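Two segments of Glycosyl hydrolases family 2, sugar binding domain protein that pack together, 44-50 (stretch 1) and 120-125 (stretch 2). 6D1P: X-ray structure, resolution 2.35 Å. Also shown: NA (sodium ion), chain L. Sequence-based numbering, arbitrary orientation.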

# COMPACT_ATOMS: atom_id res chain seq x y z
N SER A 44 -15.14 8.78 -6.31
CA SER A 44 -15.70 10.11 -6.54
C SER A 44 -15.98 10.70 -5.17
O SER A 44 -15.99 9.97 -4.17
CB SER A 44 -16.99 10.07 -7.36
OG SER A 44 -18.01 9.39 -6.64
N ILE A 45 -16.22 12.01 -5.13
CA ILE A 45 -16.57 12.62 -3.84
C ILE A 45 -17.91 12.09 -3.37
O ILE A 45 -18.16 11.98 -2.16
CB ILE A 45 -16.54 14.16 -3.94
CG1 ILE A 45 -16.83 14.79 -2.58
CG2 ILE A 45 -17.54 14.68 -4.95
CD1 ILE A 45 -15.95 14.30 -1.46
N TRP A 46 -18.80 11.72 -4.31
CA TRP A 46 -20.06 11.10 -3.92
C TRP A 46 -19.81 9.80 -3.16
O TRP A 46 -20.42 9.56 -2.11
CB TRP A 46 -20.94 10.84 -5.14
CG TRP A 46 -22.14 9.99 -4.81
CD1 TRP A 46 -22.44 8.77 -5.35
CD2 TRP A 46 -23.16 10.27 -3.84
NE1 TRP A 46 -23.60 8.27 -4.78
CE2 TRP A 46 -24.06 9.17 -3.86
CE3 TRP A 46 -23.41 11.33 -2.97
CZ2 TRP A 46 -25.19 9.12 -3.04
CZ3 TRP A 46 -24.52 11.28 -2.16
CH2 TRP A 46 -25.40 10.18 -2.19
N GLU A 47 -18.89 8.97 -3.67
CA GLU A 47 -18.58 7.72 -2.99
C GLU A 47 -18.05 7.95 -1.58
O GLU A 47 -18.24 7.10 -0.69
CB GLU A 47 -17.57 6.92 -3.82
CG GLU A 47 -17.64 5.43 -3.53
CD GLU A 47 -16.51 4.64 -4.17
OE1 GLU A 47 -15.32 5.04 -3.99
OE2 GLU A 47 -16.80 3.62 -4.84
N VAL A 48 -17.41 9.10 -1.34
CA VAL A 48 -16.95 9.42 0.01
C VAL A 48 -18.13 9.82 0.88
O VAL A 48 -18.16 9.53 2.09
CB VAL A 48 -15.89 10.53 -0.05
CG1 VAL A 48 -15.52 11.06 1.36
CG2 VAL A 48 -14.66 10.05 -0.80
N MET A 49 -19.10 10.49 0.29
CA MET A 49 -20.20 11.11 1.03
C MET A 49 -21.44 10.23 1.12
O MET A 49 -22.30 10.49 1.96
CB MET A 49 -20.56 12.44 0.36
CG MET A 49 -19.49 13.53 0.52
SD MET A 49 -19.40 13.95 2.25
CE MET A 49 -17.99 15.06 2.33
N ARG A 50 -21.54 9.19 0.29
CA ARG A 50 -22.79 8.45 0.17
C ARG A 50 -23.14 7.72 1.47
O ARG A 50 -22.26 7.43 2.28
CB ARG A 50 -22.71 7.47 -1.00
CG ARG A 50 -21.92 6.21 -0.72
CD ARG A 50 -22.01 5.29 -1.94
NE ARG A 50 -20.94 4.31 -1.99
CZ ARG A 50 -20.74 3.52 -3.04
NH1 ARG A 50 -21.55 3.61 -4.08
NH2 ARG A 50 -19.74 2.66 -3.04
N VAL A 120 -10.12 20.19 -0.55
CA VAL A 120 -11.06 20.36 0.55
C VAL A 120 -12.49 20.35 0.01
O VAL A 120 -12.81 21.09 -0.92
CB VAL A 120 -10.79 21.66 1.32
CG1 VAL A 120 -11.60 21.69 2.59
CG2 VAL A 120 -9.32 21.78 1.61
N TYR A 121 -13.35 19.54 0.63
CA TYR A 121 -14.73 19.40 0.19
C TYR A 121 -15.68 19.63 1.35
O TYR A 121 -15.48 19.09 2.44
CB TYR A 121 -14.99 18.02 -0.40
CG TYR A 121 -14.20 17.69 -1.64
CD1 TYR A 121 -12.86 17.30 -1.57
CD2 TYR A 121 -14.81 17.73 -2.89
CE1 TYR A 121 -12.15 16.98 -2.72
CE2 TYR A 121 -14.11 17.42 -4.04
CZ TYR A 121 -12.79 17.05 -3.96
OH TYR A 121 -12.11 16.74 -5.12
N VAL A 122 -16.71 20.44 1.12
CA VAL A 122 -17.93 20.46 1.93
C VAL A 122 -18.96 19.63 1.18
O VAL A 122 -19.32 19.95 0.04
CB VAL A 122 -18.44 21.89 2.15
CG1 VAL A 122 -19.86 21.87 2.72
CG2 VAL A 122 -17.49 22.70 3.03
N TYR A 123 -19.44 18.56 1.81
CA TYR A 123 -20.29 17.59 1.11
C TYR A 123 -19.69 17.27 -0.26
O TYR A 123 -18.54 16.82 -0.33
CB TYR A 123 -21.72 18.11 1.01
CG TYR A 123 -22.72 17.06 0.58
CD1 TYR A 123 -23.64 17.33 -0.43
CD2 TYR A 123 -22.74 15.80 1.16
CE1 TYR A 123 -24.56 16.37 -0.85
CE2 TYR A 123 -23.65 14.84 0.76
CZ TYR A 123 -24.56 15.13 -0.25
OH TYR A 123 -25.48 14.19 -0.67
N THR A 124 -20.41 17.53 -1.36
CA THR A 124 -19.92 17.14 -2.68
C THR A 124 -19.32 18.29 -3.46
O THR A 124 -19.16 18.18 -4.68
CB THR A 124 -21.05 16.52 -3.50
OG1 THR A 124 -22.03 17.52 -3.78
CG2 THR A 124 -21.68 15.37 -2.74
N THR A 125 -18.98 19.38 -2.79
CA THR A 125 -18.51 20.59 -3.44
C THR A 125 -17.06 20.83 -3.04
O THR A 125 -16.75 20.92 -1.85
CB THR A 125 -19.38 21.78 -3.03
OG1 THR A 125 -20.75 21.47 -3.30
CG2 THR A 125 -18.98 23.03 -3.80
NA NA L . -19.89 8.92 -8.49
O HOH W 1 -20.54 11.17 -9.19

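A short helix, 45-49, lies against the end of a strand and the type II' turn that follows it, Val-122 to Thr-125. No hydrogen bond crosses between the two stretches, so the fit rests on shape, and the 344 Å² buried is shared mainly among Ile-45, Met-49, Tyr-123 and Thr-124.

Ile-45 is the helix's first bump. Its CA-to-CB bond points toward the other stretch, and its side chain packs against both Tyr-121 and Thr-124: CG1 sits 3.6 Å from Tyr-121 CD2, CD1 lies over one face of that ring, 4.2 Å from its centroid, and CG2 comes to 3.9 Å from Thr-124 O. The hollow it fills thus has an aromatic wall on one flank and turn backbone on the other.

Met-49, one helical turn on, also has its CA-to-CB bond directed toward the other stretch. With chi1 and chi2 both m, the chain folds so that its tip reaches the backbone, CE lying 3.2 Å from Tyr-123 O. Ile-45 CG1 is 3.5 Å from the same Tyr-123 O, so two side chains spaced four residues apart converge on one carbonyl.

Tyr-123 answers in a different way. Its CA-to-CB bond points away from the helix, yet with chi1 in t the end of the side chain comes nearer the helix: Met-49 CB packs 3.9 Å from Tyr-123 CE2, and Tyr-123 OH reaches the edge of the Trp-46 ring, 3.4 Å from CZ3. Thr-124 CG2 lies among these larger groups, 4.3 Å from Met-49 CG and 4.4 Å from Trp-46 CE3.

Each partner is also braced internally. Ser-44 OG caps the helix by accepting from Glu-47 N at 3.1 Å while binding sodium, and the turn is closed by Thr-125 N to Val-122 O at 2.9 Å.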